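Local atomic coordinates of interferon gamma receptor 1 (Gallus gallus, PDB entry 4EQ3), a protein that probably serves, as the ligand-binding chain of the interferon gamma receptor, to bind the cytokine outside the cell and pass on its signal. Residues Thr26-Gln31 and Val96-Phe101; Gln54-Cys59 and Thr65-Ser70; Glu71-Ile76 and Tyr80-Lys85. All blocks are in the same frame, centred on the assembly; numbering follows the deposited sequence.

Contact 1 of 3, residues Thr26-Gln31 and Val96-Phe101; sequences TVLYWQ and VETDEF
Two small methyl-mediated meetings, Leu28 with Thr98 and Thr26 with Phe101, join these segments, which run in opposite directions but stay well apart: the CA atoms of Leu28 and Thr98 are 9.0 Å from each other, and those of Thr26 and Phe101 10.5 Å. Side chains alone therefore bridge the gap. The tighter of the two pairs has Leu28 CD1 against Thr98 CG2 at 3.5 Å, the leucine and the threonine meeting at a slant. Leu28 does not start out aimed at its partner; with CG anti to the backbone N (chi1 168°), the branch ends swing in, and CD1 is the methyl that arrives. Thr98, by contrast, directs its CB toward the other segment and divides its branches by character: CG2 goes to the leucine, while OG1 turns back to its own chain and donates to Asp99 O at 3.0 Å, well off the carbonyl plane. The same hydroxyl is also hydrogen-bonded to the backbone N of Phe82, so its polar end is satisfied although the residue is buried. Further along, Thr26 and Phe101 come towards each other from opposite directions, Thr26 CG2 meeting Phe101 CZ, the far end of the ring, at 4.1 Å and obliquely to the ring. Phe101 reaches that far because its CG is anti to the backbone N (chi1 174°). Thr26 likewise sends its methyl inward, whereas OG1 bonds to Ser21 OG. Val19, from strand 17-22, touches Thr26, Leu28 and Phe101, and Ile73 closes on Thr26 and Phe101. Strand 25-31 on one side and the end of strand 91-97 with the chain that follows it on the other thus meet in the apolar core between the facing sheets of a beta-sandwich, here the fibronectin type III-like N-terminal domain of the receptor.

Contact 2 of 3, residues Gln54-Cys59 and Thr65-Ser70; sequences QTVSTC and TSCDLS
From Val56 to Cys59 the chain makes a type I beta turn, closed by a 2.7 Å hydrogen bond from Cys59 N to Val56 O, and this corner brings Cys59 up to strand 66-68, which it meets across the sandwich. There the CA atoms of Cys59 and Cys67 come within 6.1 Å, whereas those of Val56 and Leu69 remain 8.0 Å apart. The Cys59 to Cys67 disulfide spans the gap with a chi3 of 96°. Its two arms differ: Cys59 SG stands beside its own backbone N, opposite the carbonyl carbon, while Cys67 SG extends anti to its N (chi1 175°) and reaches out to meet it. In fibronectin type III terms, the bond ties together edge strands of the two facing sheets. Val56 lays CG1 beside the bridge, 4.0 Å from Cys67 SG, adding an apolar flank. A water also links the segments, bound to Thr58 OG1 and donating to Asp68 O at 2.8 Å. Beyond it, Asp68 closes an Asx turn: OD1 accepts from Ser70 N, which comes from above the carboxylate plane, and from Ser70 OG at 2.7 Å through the syn lone pair. The other oxygen, OD2, forms a salt bridge with Arg25.

Contact 3 of 3, residues Glu71-Ile76 and Tyr80-Lys85; sequences EEINEI and YWFRIK
Tyr80, just ahead of Trp81 in the chain leading into strand 81-88, reaches back to the loop 71-76, and its hydroxyl takes a backbone N-H from six residues earlier in the chain, consistent with the tyrosine corner of fibronectin type III domains. The bond, from Asn74 N to Tyr80 OH, measures 2.9 Å and is nearly straight, at 163°. Tyr80 is buried, and the loop wraps its ring on several sides. Over one face lies Ile73 CG1, while Ile73 CG2 touches Tyr80 CE2 at 3.8 Å. Glu75 O stands at the ring edge, in its plane, beside Tyr80 CE2, and Glu72 O approaches Tyr80 CE1 obliquely at 3.5 Å. Around the phenol oxygen the packing is equally close: the CB and CG of Glu75 both lie 3.5 Å from Tyr80 OH. Only the inner part of this glutamate does the touching, because its chain bends at chi2 (-71°) and carries the carboxylate away. Asn74 first points away from the strand, but its amide comes round and stands steeply to the tyrosine ring, the planes 79° apart. A water donates to Asn74 OD1 and also pairs with Tyr80 OH at 2.8 Å, so the hydroxyl is held from the loop backbone and by a bound water. Two residues on, Phe82 points to the same side as Tyr80 and continues the apolar surface inward, where Val45 of the neighbouring strand 40-46 touches both side chains. The side chains of Phe82 and Ile73 cross at about a right angle, with Ile73 CD1 3.9 Å from Phe82 CZ.

How the contacts relate
All three contacts lie in the N-terminal domain, their centres 8 to 10 Å apart. Contact 1 spans the longest stretch of chain; contacts 2 and 3 follow one another within it. Strands 25-31 and 66-68, which contribute to contacts 1 and 2, are neighbours in the three-stranded sheet, and strands 81-88 and 91-97, behind contacts 3 and 1, are neighbours in the four-stranded one. Backbone pairs probably hydrogen-bonded, such as Leu28 N with Cys67 O and Thr98 N with Phe82 O, join them laterally, while Leu69 CD1 packs 3.5 Å from Phe82 CE2 between contacts 2 and 3. All belong to one beta-sandwich, joining its two sheets and the loop before strand 81-88.

Contact 1 of 3, residues Thr26-Gln31 and Val96-Phe101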
loop_
_atom_site.group_PDB
_atom_site.type_symbol
_atom_site.label_atom_id
_atom_site.label_comp_id
_atom_site.label_asym_id
_atom_site.label_seq_id
_atom_site.Cartn_x
_atom_site.Cartn_y
_atom_site.Cartn_z
ATOM N N THR A 26 -2.300 1.241 -6.628
ATOM C CA THR A 26 -1.284 0.872 -7.595
ATOM C C THR A 26 -1.347 1.757 -8.820
ATOM O O THR A 26 -2.393 1.872 -9.465
ATOM C CB THR A 26 -1.427 -0.594 -8.031
ATOM O OG1 THR A 26 -1.407 -1.431 -6.874
ATOM C CG2 THR A 26 -0.292 -0.982 -8.956
ATOM N N VAL A 27 -0.217 2.360 -9.157
ATOM C CA VAL A 27 -0.167 3.243 -10.309
ATOM C C VAL A 27 1.017 2.942 -11.211
ATOM O O VAL A 27 2.133 2.686 -10.745
ATOM C CB VAL A 27 -0.158 4.733 -9.895
ATOM C CG1 VAL A 27 -0.443 5.603 -11.104
ATOM C CG2 VAL A 27 -1.193 4.989 -8.823
ATOM N N LEU A 28 0.750 2.964 -12.512
ATOM C CA LEU A 28 1.756 2.710 -13.527
ATOM C C LEU A 28 2.217 4.036 -14.094
ATOM O O LEU A 28 1.400 4.882 -14.435
ATOM C CB LEU A 28 1.166 1.860 -14.657
ATOM C CG LEU A 28 2.005 1.741 -15.930
ATOM C CD1 LEU A 28 3.253 0.882 -15.703
ATOM C CD2 LEU A 28 1.165 1.154 -17.062
ATOM N N TYR A 29 3.528 4.215 -14.194
ATOM C CA TYR A 29 4.078 5.450 -14.716
ATOM C C TYR A 29 5.028 5.157 -15.863
ATOM O O TYR A 29 5.663 4.114 -15.893
ATOM C CB TYR A 29 4.865 6.182 -13.632
ATOM C CG TYR A 29 4.074 6.537 -12.400
ATOM C CD1 TYR A 29 3.244 7.653 -12.388
ATOM C CD2 TYR A 29 4.165 5.769 -11.244
ATOM C CE1 TYR A 29 2.527 7.997 -11.255
ATOM C CE2 TYR A 29 3.443 6.110 -10.095
ATOM C CZ TYR A 29 2.629 7.225 -10.114
ATOM O OH TYR A 29 1.909 7.582 -9.001
ATOM N N TRP A 30 5.141 6.103 -16.785
ATOM C CA TRP A 30 6.128 6.035 -17.842
ATOM C C TRP A 30 6.538 7.439 -18.272
ATOM O O TRP A 30 5.995 8.450 -17.801
ATOM C CB TRP A 30 5.581 5.256 -19.043
ATOM C CG TRP A 30 4.289 5.799 -19.571
ATOM C CD1 TRP A 30 4.126 6.664 -20.615
ATOM C CD2 TRP A 30 2.975 5.512 -19.077
ATOM N NE1 TRP A 30 2.787 6.938 -20.795
ATOM C CE2 TRP A 30 2.063 6.245 -19.862
ATOM C CE3 TRP A 30 2.482 4.713 -18.041
ATOM C CZ2 TRP A 30 0.688 6.194 -19.651
ATOM C CZ3 TRP A 30 1.115 4.666 -17.832
ATOM C CH2 TRP A 30 0.235 5.404 -18.629
ATOM N N GLN A 31 7.504 7.494 -19.174
ATOM C CA GLN A 31 7.981 8.757 -19.688
ATOM C C GLN A 31 7.964 8.729 -21.207
ATOM O O GLN A 31 7.983 7.653 -21.824
ATOM C CB GLN A 31 9.387 9.038 -19.158
ATOM C CG GLN A 31 9.413 9.368 -17.670
ATOM C CD GLN A 31 10.813 9.510 -17.127
ATOM O OE1 GLN A 31 11.700 8.723 -17.459
ATOM N NE2 GLN A 31 11.021 10.513 -16.275
ATOM N N VAL A 96 5.379 -1.568 -24.939
ATOM C CA VAL A 96 6.506 -1.882 -24.082
ATOM C C VAL A 96 5.921 -2.458 -22.803
ATOM O O VAL A 96 4.937 -1.933 -22.268
ATOM C CB VAL A 96 7.367 -0.638 -23.775
ATOM C CG1 VAL A 96 6.496 0.474 -23.237
ATOM C CG2 VAL A 96 8.486 -0.987 -22.796
ATOM N N GLU A 97 6.529 -3.540 -22.328
ATOM C CA GLU A 97 5.994 -4.323 -21.222
ATOM C C GLU A 97 6.692 -3.995 -19.900
ATOM O O GLU A 97 7.886 -3.695 -19.878
ATOM C CB GLU A 97 6.168 -5.813 -21.548
ATOM C CG GLU A 97 5.422 -6.760 -20.638
ATOM C CD GLU A 97 5.408 -8.187 -21.189
ATOM O OE1 GLU A 97 6.384 -8.935 -20.950
ATOM O OE2 GLU A 97 4.422 -8.544 -21.870
ATOM N N THR A 98 5.954 -4.063 -18.799
ATOM C CA THR A 98 6.559 -3.841 -17.486
ATOM C C THR A 98 7.206 -5.125 -16.959
ATOM O O THR A 98 6.984 -6.221 -17.502
ATOM C CB THR A 98 5.523 -3.377 -16.441
ATOM O OG1 THR A 98 4.524 -4.390 -16.261
ATOM C CG2 THR A 98 4.853 -2.068 -16.859
ATOM N N ASP A 99 8.001 -4.986 -15.900
ATOM C CA ASP A 99 8.426 -6.134 -15.112
ATOM C C ASP A 99 7.191 -6.867 -14.606
ATOM O O ASP A 99 6.101 -6.288 -14.507
ATOM C CB ASP A 99 9.254 -5.701 -13.899
ATOM C CG ASP A 99 10.584 -5.065 -14.279
ATOM O OD1 ASP A 99 11.091 -5.324 -15.397
ATOM O OD2 ASP A 99 11.127 -4.309 -13.441
ATOM N N GLU A 100 7.364 -8.145 -14.286
ATOM C CA GLU A 100 6.321 -8.912 -13.626
ATOM C C GLU A 100 5.917 -8.208 -12.337
ATOM O O GLU A 100 6.766 -7.705 -11.604
ATOM C CB GLU A 100 6.833 -10.313 -13.295
ATOM C CG GLU A 100 5.890 -11.141 -12.443
ATOM C CD GLU A 100 6.387 -12.576 -12.275
ATOM O OE1 GLU A 100 7.511 -12.873 -12.728
ATOM O OE2 GLU A 100 5.655 -13.400 -11.697
ATOM N N PHE A 101 4.621 -8.187 -12.056
ATOM C CA PHE A 101 4.143 -7.533 -10.846
ATOM C C PHE A 101 3.319 -8.484 -10.001
ATOM O O PHE A 101 2.358 -9.090 -10.480
ATOM C CB PHE A 101 3.339 -6.266 -11.164
ATOM C CG PHE A 101 2.702 -5.633 -9.945
ATOM C CD1 PHE A 101 3.405 -4.717 -9.170
ATOM C CD2 PHE A 101 1.409 -5.959 -9.573
ATOM C CE1 PHE A 101 2.818 -4.131 -8.044
ATOM C CE2 PHE A 101 0.815 -5.378 -8.454
ATOM C CZ PHE A 101 1.520 -4.469 -7.687
#

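Contact 2 of 3, residues Gln54-Cys59 and Thr65-Ser70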
loop_
_atom_site.group_PDB
_atom_site.type_symbol
_atom_site.label_atom_id
_atom_site.label_comp_id
_atom_site.label_asym_id
_atom_site.label_seq_id
_atom_site.Cartn_x
_atom_site.Cartn_y
_atom_site.Cartn_z
ATOM N N GLN A 54 -5.473 -7.460 -22.152
ATOM C CA GLN A 54 -6.741 -6.837 -22.462
ATOM C C GLN A 54 -6.613 -5.361 -22.131
ATOM O O GLN A 54 -5.744 -4.966 -21.350
ATOM C CB GLN A 54 -7.853 -7.454 -21.633
ATOM C CG GLN A 54 -7.790 -7.099 -20.169
ATOM C CD GLN A 54 -8.847 -7.820 -19.372
ATOM O OE1 GLN A 54 -8.942 -9.047 -19.418
ATOM N NE2 GLN A 54 -9.649 -7.065 -18.631
ATOM N N THR A 55 -7.483 -4.548 -22.712
ATOM C CA THR A 55 -7.414 -3.108 -22.522
ATOM C C THR A 55 -7.799 -2.682 -21.105
ATOM O O THR A 55 -8.741 -3.212 -20.514
ATOM C CB THR A 55 -8.283 -2.362 -23.573
ATOM O OG1 THR A 55 -7.426 -1.643 -24.471
ATOM C CG2 THR A 55 -9.242 -1.387 -22.900
ATOM N N VAL A 56 -7.046 -1.731 -20.563
ATOM C CA VAL A 56 -7.415 -1.061 -19.324
ATOM C C VAL A 56 -8.330 0.111 -19.668
ATOM O O VAL A 56 -7.861 1.166 -20.082
ATOM C CB VAL A 56 -6.181 -0.522 -18.595
ATOM C CG1 VAL A 56 -6.597 0.146 -17.305
ATOM C CG2 VAL A 56 -5.190 -1.653 -18.330
ATOM N N SER A 57 -9.633 -0.077 -19.494
ATOM C CA SER A 57 -10.619 0.825 -20.084
ATOM C C SER A 57 -10.387 2.293 -19.741
ATOM O O SER A 57 -10.515 3.160 -20.603
ATOM C CB SER A 57 -12.032 0.411 -19.685
ATOM O OG SER A 57 -12.203 0.489 -18.279
ATOM N N THR A 58 -10.041 2.563 -18.486
ATOM C CA THR A 58 -9.848 3.929 -18.013
ATOM C C THR A 58 -8.568 4.553 -18.549
ATOM O O THR A 58 -8.282 5.712 -18.265
ATOM C CB THR A 58 -9.756 3.969 -16.483
ATOM O OG1 THR A 58 -8.766 3.025 -16.056
ATOM C CG2 THR A 58 -11.086 3.613 -15.849
ATOM N N CYS A 59 -7.797 3.790 -19.313
ATOM C CA CYS A 59 -6.511 4.275 -19.804
ATOM C C CYS A 59 -6.330 4.007 -21.302
ATOM O O CYS A 59 -5.315 3.448 -21.733
ATOM C CB CYS A 59 -5.351 3.665 -19.000
ATOM S SG CYS A 59 -5.345 4.070 -17.228
ATOM N N THR A 65 0.813 10.568 -18.465
ATOM C CA THR A 65 1.858 9.557 -18.509
ATOM C C THR A 65 1.770 8.667 -17.276
ATOM O O THR A 65 2.787 8.266 -16.710
ATOM C CB THR A 65 3.247 10.198 -18.588
ATOM O OG1 THR A 65 3.333 11.256 -17.628
ATOM C CG2 THR A 65 3.495 10.769 -19.979
ATOM N N SER A 66 0.542 8.386 -16.853
ATOM C CA SER A 66 0.299 7.519 -15.711
ATOM C C SER A 66 -1.060 6.860 -15.856
ATOM O O SER A 66 -1.922 7.346 -16.586
ATOM C CB SER A 66 0.395 8.295 -14.388
ATOM O OG SER A 66 -0.626 9.273 -14.259
ATOM N N CYS A 67 -1.246 5.744 -15.165
ATOM C CA CYS A 67 -2.503 5.020 -15.215
ATOM C C CYS A 67 -2.753 4.365 -13.871
ATOM O O CYS A 67 -1.889 3.646 -13.366
ATOM C CB CYS A 67 -2.448 3.950 -16.315
ATOM S SG CYS A 67 -3.901 2.894 -16.374
ATOM N N ASP A 68 -3.919 4.618 -13.284
ATOM C CA ASP A 68 -4.258 4.032 -11.991
ATOM C C ASP A 68 -4.790 2.630 -12.232
ATOM O O ASP A 68 -5.837 2.457 -12.858
ATOM C CB ASP A 68 -5.301 4.889 -11.242
ATOM C CG ASP A 68 -5.576 4.388 -9.818
ATOM O OD1 ASP A 68 -5.040 3.336 -9.414
ATOM O OD2 ASP A 68 -6.332 5.052 -9.081
ATOM N N LEU A 69 -4.058 1.635 -11.738
ATOM C CA LEU A 69 -4.359 0.229 -12.009
ATOM C C LEU A 69 -5.106 -0.437 -10.855
ATOM O O LEU A 69 -5.378 -1.645 -10.899
ATOM C CB LEU A 69 -3.064 -0.548 -12.272
ATOM C CG LEU A 69 -2.128 -0.068 -13.384
ATOM C CD1 LEU A 69 -0.844 -0.895 -13.382
ATOM C CD2 LEU A 69 -2.820 -0.164 -14.732
ATOM N N SER A 70 -5.434 0.343 -9.828
ATOM C CA SER A 70 -5.989 -0.206 -8.596
ATOM C C SER A 70 -7.256 -1.029 -8.803
ATOM O O SER A 70 -7.577 -1.896 -7.989
ATOM C CB SER A 70 -6.273 0.911 -7.585
ATOM O OG SER A 70 -5.097 1.635 -7.284
HETATM O O HOH W 1 -7.717 4.192 -13.869
#

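Contact 3 of 3, residues Glu71-Ile76 and Tyr80-Lys85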
loop_
_atom_site.group_PDB
_atom_site.type_symbol
_atom_site.label_atom_id
_atom_site.label_comp_id
_atom_site.label_asym_id
_atom_site.label_seq_id
_atom_site.Cartn_x
_atom_site.Cartn_y
_atom_site.Cartn_z
ATOM N N GLU A 71 -7.985 -0.755 -9.880
ATOM C CA GLU A 71 -9.242 -1.454 -10.115
ATOM C C GLU A 71 -9.058 -2.686 -10.987
ATOM O O GLU A 71 -9.999 -3.446 -11.186
ATOM C CB GLU A 71 -10.269 -0.520 -10.750
ATOM C CG GLU A 71 -10.628 0.686 -9.888
ATOM C CD GLU A 71 -11.343 0.305 -8.595
ATOM O OE1 GLU A 71 -12.488 -0.200 -8.668
ATOM O OE2 GLU A 71 -10.765 0.522 -7.505
ATOM N N GLU A 72 -7.846 -2.884 -11.498
ATOM C CA GLU A 72 -7.548 -4.010 -12.381
ATOM C C GLU A 72 -6.881 -5.141 -11.617
ATOM O O GLU A 72 -6.706 -6.241 -12.137
ATOM C CB GLU A 72 -6.612 -3.564 -13.505
ATOM C CG GLU A 72 -7.148 -2.414 -14.342
ATOM C CD GLU A 72 -8.266 -2.858 -15.265
ATOM O OE1 GLU A 72 -8.279 -4.051 -15.658
ATOM O OE2 GLU A 72 -9.129 -2.014 -15.591
ATOM N N ILE A 73 -6.492 -4.862 -10.383
ATOM C CA ILE A 73 -5.734 -5.821 -9.597
ATOM C C ILE A 73 -6.581 -6.358 -8.468
ATOM O O ILE A 73 -6.951 -5.629 -7.551
ATOM C CB ILE A 73 -4.457 -5.178 -9.046
ATOM C CG1 ILE A 73 -3.552 -4.769 -10.215
ATOM C CG2 ILE A 73 -3.750 -6.126 -8.082
ATOM C CD1 ILE A 73 -2.367 -3.913 -9.824
ATOM N N ASN A 74 -6.922 -7.637 -8.545
ATOM C CA ASN A 74 -7.765 -8.225 -7.515
ATOM C C ASN A 74 -7.253 -9.593 -7.094
ATOM O O ASN A 74 -8.016 -10.455 -6.650
ATOM C CB ASN A 74 -9.212 -8.297 -7.983
ATOM C CG ASN A 74 -9.332 -8.775 -9.403
ATOM O OD1 ASN A 74 -8.973 -9.911 -9.717
ATOM N ND2 ASN A 74 -9.837 -7.909 -10.282
ATOM N N GLU A 75 -5.949 -9.770 -7.254
ATOM C CA GLU A 75 -5.250 -10.961 -6.799
ATOM C C GLU A 75 -3.995 -10.450 -6.120
ATOM O O GLU A 75 -3.304 -9.595 -6.669
ATOM C CB GLU A 75 -4.863 -11.842 -7.990
ATOM C CG GLU A 75 -6.045 -12.429 -8.759
ATOM C CD GLU A 75 -6.776 -13.501 -7.969
ATOM O OE1 GLU A 75 -6.203 -14.008 -6.982
ATOM O OE2 GLU A 75 -7.926 -13.830 -8.332
ATOM N N ILE A 76 -3.701 -10.948 -4.927
ATOM C CA ILE A 76 -2.511 -10.490 -4.218
ATOM C C ILE A 76 -1.303 -11.406 -4.465
ATOM O O ILE A 76 -0.158 -10.964 -4.393
ATOM C CB ILE A 76 -2.775 -10.336 -2.696
ATOM C CG1 ILE A 76 -1.823 -9.303 -2.077
ATOM C CG2 ILE A 76 -2.685 -11.683 -1.983
ATOM C CD1 ILE A 76 -2.284 -8.788 -0.696
ATOM N N TYR A 80 0.802 -10.187 -12.578
ATOM C CA TYR A 80 0.197 -9.342 -13.599
ATOM C C TYR A 80 1.320 -8.767 -14.444
ATOM O O TYR A 80 2.426 -8.539 -13.946
ATOM C CB TYR A 80 -0.574 -8.176 -12.969
ATOM C CG TYR A 80 -1.895 -8.521 -12.302
ATOM C CD1 TYR A 80 -3.096 -8.435 -13.002
ATOM C CD2 TYR A 80 -1.946 -8.888 -10.962
ATOM C CE1 TYR A 80 -4.313 -8.722 -12.386
ATOM C CE2 TYR A 80 -3.157 -9.174 -10.342
ATOM C CZ TYR A 80 -4.330 -9.093 -11.061
ATOM O OH TYR A 80 -5.516 -9.388 -10.439
ATOM N N TRP A 81 1.041 -8.541 -15.721
ATOM C CA TRP A 81 1.922 -7.751 -16.553
ATOM C C TRP A 81 1.113 -6.589 -17.114
ATOM O O TRP A 81 -0.111 -6.688 -17.257
ATOM C CB TRP A 81 2.526 -8.591 -17.682
ATOM C CG TRP A 81 3.653 -9.464 -17.227
ATOM C CD1 TRP A 81 4.989 -9.189 -17.298
ATOM C CD2 TRP A 81 3.539 -10.747 -16.611
ATOM N NE1 TRP A 81 5.712 -10.226 -16.766
ATOM C CE2 TRP A 81 4.844 -11.197 -16.341
ATOM C CE3 TRP A 81 2.457 -11.555 -16.259
ATOM C CZ2 TRP A 81 5.100 -12.426 -15.742
ATOM C CZ3 TRP A 81 2.713 -12.784 -15.672
ATOM C CH2 TRP A 81 4.023 -13.203 -15.412
ATOM N N PHE A 82 1.787 -5.483 -17.407
ATOM C CA PHE A 82 1.119 -4.344 -18.038
ATOM C C PHE A 82 1.962 -3.873 -19.206
ATOM O O PHE A 82 3.162 -4.139 -19.257
ATOM C CB PHE A 82 0.896 -3.196 -17.043
ATOM C CG PHE A 82 0.290 -3.628 -15.744
ATOM C CD1 PHE A 82 1.096 -3.908 -14.649
ATOM C CD2 PHE A 82 -1.084 -3.756 -15.612
ATOM C CE1 PHE A 82 0.544 -4.305 -13.441
ATOM C CE2 PHE A 82 -1.644 -4.158 -14.413
ATOM C CZ PHE A 82 -0.826 -4.439 -13.323
ATOM N N ARG A 83 1.342 -3.185 -20.158
ATOM C CA ARG A 83 2.103 -2.681 -21.299
ATOM C C ARG A 83 1.472 -1.417 -21.870
ATOM O O ARG A 83 0.275 -1.187 -21.728
ATOM C CB ARG A 83 2.254 -3.755 -22.388
ATOM C CG ARG A 83 0.980 -4.083 -23.155
ATOM C CD ARG A 83 1.262 -5.187 -24.184
ATOM N NE ARG A 83 0.101 -5.576 -24.980
ATOM C CZ ARG A 83 0.136 -6.534 -25.907
ATOM N NH1 ARG A 83 1.267 -7.182 -26.140
ATOM N NH2 ARG A 83 -0.950 -6.843 -26.603
ATOM N N ILE A 84 2.289 -0.592 -22.508
ATOM C CA ILE A 84 1.793 0.676 -23.009
ATOM C C ILE A 84 2.329 0.939 -24.395
ATOM O O ILE A 84 3.503 0.727 -24.656
ATOM C CB ILE A 84 2.261 1.849 -22.125
ATOM C CG1 ILE A 84 2.087 1.516 -20.634
ATOM C CG2 ILE A 84 1.522 3.131 -22.523
ATOM C CD1 ILE A 84 3.372 1.538 -19.848
ATOM N N LYS A 85 1.475 1.447 -25.275
ATOM C CA LYS A 85 1.944 1.916 -26.574
ATOM C C LYS A 85 1.590 3.387 -26.714
ATOM O O LYS A 85 0.660 3.864 -26.067
ATOM C CB LYS A 85 1.308 1.120 -27.717
ATOM C CG LYS A 85 -0.197 1.339 -27.843
ATOM C CD LYS A 85 -0.757 0.683 -29.102
ATOM C CE LYS A 85 -2.277 0.696 -29.087
ATOM N NZ LYS A 85 -2.870 0.107 -30.323
HETATM O O HOH W 2 -7.573 -10.186 -12.234
#